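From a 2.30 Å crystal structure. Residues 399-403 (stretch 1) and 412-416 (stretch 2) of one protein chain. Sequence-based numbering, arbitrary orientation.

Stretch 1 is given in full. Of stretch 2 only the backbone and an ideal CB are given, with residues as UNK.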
# COMPACT_ATOMS: atom_id res chain seq x y z
N SER A 399 14.82 -37.17 2.92
CA SER A 399 14.73 -36.04 3.86
C SER A 399 13.31 -35.81 4.40
O SER A 399 13.04 -34.75 4.98
CB SER A 399 15.22 -34.76 3.20
OG SER A 399 14.45 -34.49 2.04
N GLY A 400 12.40 -36.78 4.23
CA GLY A 400 10.97 -36.53 4.41
C GLY A 400 10.40 -35.40 3.53
O GLY A 400 9.41 -34.77 3.88
N TYR A 401 11.06 -35.14 2.40
CA TYR A 401 10.73 -34.05 1.47
C TYR A 401 10.99 -32.65 2.01
O TYR A 401 10.49 -31.67 1.45
CB TYR A 401 9.29 -34.19 0.94
CG TYR A 401 9.02 -35.54 0.31
CD1 TYR A 401 9.48 -35.83 -0.98
CD2 TYR A 401 8.30 -36.53 1.00
CE1 TYR A 401 9.25 -37.07 -1.56
CE2 TYR A 401 8.05 -37.77 0.42
CZ TYR A 401 8.53 -38.04 -0.85
OH TYR A 401 8.29 -39.25 -1.41
N ASN A 402 11.80 -32.55 3.06
CA ASN A 402 12.27 -31.27 3.57
C ASN A 402 13.45 -30.69 2.79
O ASN A 402 13.81 -29.54 3.00
CB ASN A 402 12.64 -31.39 5.06
CG ASN A 402 11.44 -31.71 5.90
OD1 ASN A 402 10.51 -30.92 5.96
ND2 ASN A 402 11.43 -32.86 6.54
N CYS A 403 14.05 -31.49 1.91
CA CYS A 403 15.05 -31.02 0.96
C CYS A 403 14.50 -31.20 -0.42
O CYS A 403 13.86 -32.21 -0.70
CB CYS A 403 16.34 -31.85 1.04
SG CYS A 403 17.15 -31.69 2.62
N UNK A 412 4.77 -30.83 -5.60
CA UNK A 412 3.78 -31.84 -5.21
C UNK A 412 4.31 -32.94 -4.27
O UNK A 412 3.55 -33.79 -3.86
CB UNK A 412 3.22 -32.50 -6.47
N UNK A 413 5.60 -32.90 -3.91
CA UNK A 413 6.17 -33.84 -2.96
C UNK A 413 5.20 -34.05 -1.80
O UNK A 413 4.72 -33.06 -1.22
CB UNK A 413 7.52 -33.34 -2.45
N UNK A 414 4.92 -35.32 -1.44
CA UNK A 414 4.00 -35.66 -0.34
C UNK A 414 4.66 -35.54 1.03
O UNK A 414 4.80 -36.53 1.78
CB UNK A 414 3.47 -37.08 -0.52
N UNK A 415 5.09 -34.32 1.34
CA UNK A 415 5.58 -33.98 2.68
C UNK A 415 4.52 -34.39 3.73
O UNK A 415 3.33 -34.30 3.48
CB UNK A 415 5.89 -32.49 2.78
N UNK A 416 4.94 -34.86 4.89
CA UNK A 416 3.96 -35.29 5.89
C UNK A 416 4.48 -35.23 7.32
O UNK A 416 4.25 -36.15 8.10
CB UNK A 416 3.51 -36.72 5.58

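Stretch 1 folds as a type I' beta turn from Ser-399 to Asn-402, and it presents to its partner the ring of Tyr-401, the carbonyl oxygen of Gly-400 and the side-chain amide of Asn-402.

Position 412 lies beyond the reach of stretch 1: no atom of stretch 1 comes within 5.5 Å of its ideal CB, so stretch 1 sets no requirement, and almost any side chain would fit. It is His-412, which makes no contact here.

At position 413 the CA-to-CB bond points toward stretch 1, and the ideal CB sits only 3.5 Å from CD1 of Tyr-401. A side chain that can turn along the ring would suit, such as Ser, Asn, Asp or a modest aliphatic group; a bulky one would need room beside the tyrosine. The residue is Asp-413, in the m rotamer, with its CG 3.4 Å from Tyr-401 CD1. Stretch 1 offers no positive charge to pair with the carboxylate, whose OD2 is hydrogen-bonded elsewhere in the structure.

Position 414 has phi near -80° and psi near 62°, and its CA-to-CB bond points sideways, with the ideal CB 4.7 Å from Tyr-401 CE2. Its backbone nitrogen lies toward the tyrosine ring, and phi is compatible with proline, although a small or aliphatic residue would also fit. Pro-414 is found, and its ring closure brings CD over one face of the tyrosine, 3.7 Å from the centroid of the Tyr-401 ring and 17° off the ring normal. This is a CH-pi contact, well suited to proline because a CD hydrogen, slightly polarised by the adjacent nitrogen, meets the electron-rich face.

Position 415 combines an apolar neighbour with polar ones. Its ideal CB is 4.2 Å from Tyr-401 CB and 4.3 Å from Gly-400 O, while the Asn-402 amide lies farther out. The CA-to-CB bond runs sideways, so a long side chain carrying a donor, such as Gln, Arg, Lys or Trp, could pack near the tyrosine and still reach the amide oxygen. Trp-415 does so: with chi1 at t, its indole swings nearer to stretch 1, and NE1 donates a hydrogen bond to Asn-402 OD1 at 2.8 Å. The other end of that amide is also engaged, Asn-402 ND2 donating to Ser-399 O at 2.9 Å, which helps to fix the acceptor in place.

At position 416 no atom of stretch 1 lies within 5.5 Å of the ideal CB, so stretch 1 leaves the choice wide. Asn-416 has its CA-to-CB bond sideways, and the end of its side chain makes no contact with stretch 1; its backbone N instead donates to a water, which in turn donates to Gly-400 O.

Stretch 2 412-416: HDPWN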
# COMPACT_ATOMS: atom_id res chain seq x y z
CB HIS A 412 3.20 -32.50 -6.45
CG HIS A 412 2.61 -31.53 -7.43
ND1 HIS A 412 1.42 -30.88 -7.21
CD2 HIS A 412 3.05 -31.11 -8.64
CE1 HIS A 412 1.15 -30.09 -8.23
NE2 HIS A 412 2.13 -30.21 -9.11
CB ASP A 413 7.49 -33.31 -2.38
CG ASP A 413 8.68 -33.47 -3.32
OD1 ASP A 413 8.62 -34.31 -4.25
OD2 ASP A 413 9.69 -32.75 -3.13
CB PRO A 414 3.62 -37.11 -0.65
CG PRO A 414 4.86 -37.67 -1.27
CD PRO A 414 5.50 -36.55 -2.04
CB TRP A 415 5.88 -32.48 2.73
CG TRP A 415 6.39 -31.99 4.02
CD1 TRP A 415 7.69 -31.84 4.39
CD2 TRP A 415 5.61 -31.56 5.13
NE1 TRP A 415 7.77 -31.37 5.67
CE2 TRP A 415 6.50 -31.18 6.15
CE3 TRP A 415 4.24 -31.47 5.37
CZ2 TRP A 415 6.06 -30.71 7.38
CZ3 TRP A 415 3.81 -31.02 6.59
CH2 TRP A 415 4.71 -30.64 7.59
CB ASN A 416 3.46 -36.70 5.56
CG ASN A 416 2.21 -37.09 6.36
OD1 ASN A 416 1.47 -36.24 6.87
ND2 ASN A 416 1.98 -38.39 6.46
O HOH W 1 7.69 -34.98 5.94
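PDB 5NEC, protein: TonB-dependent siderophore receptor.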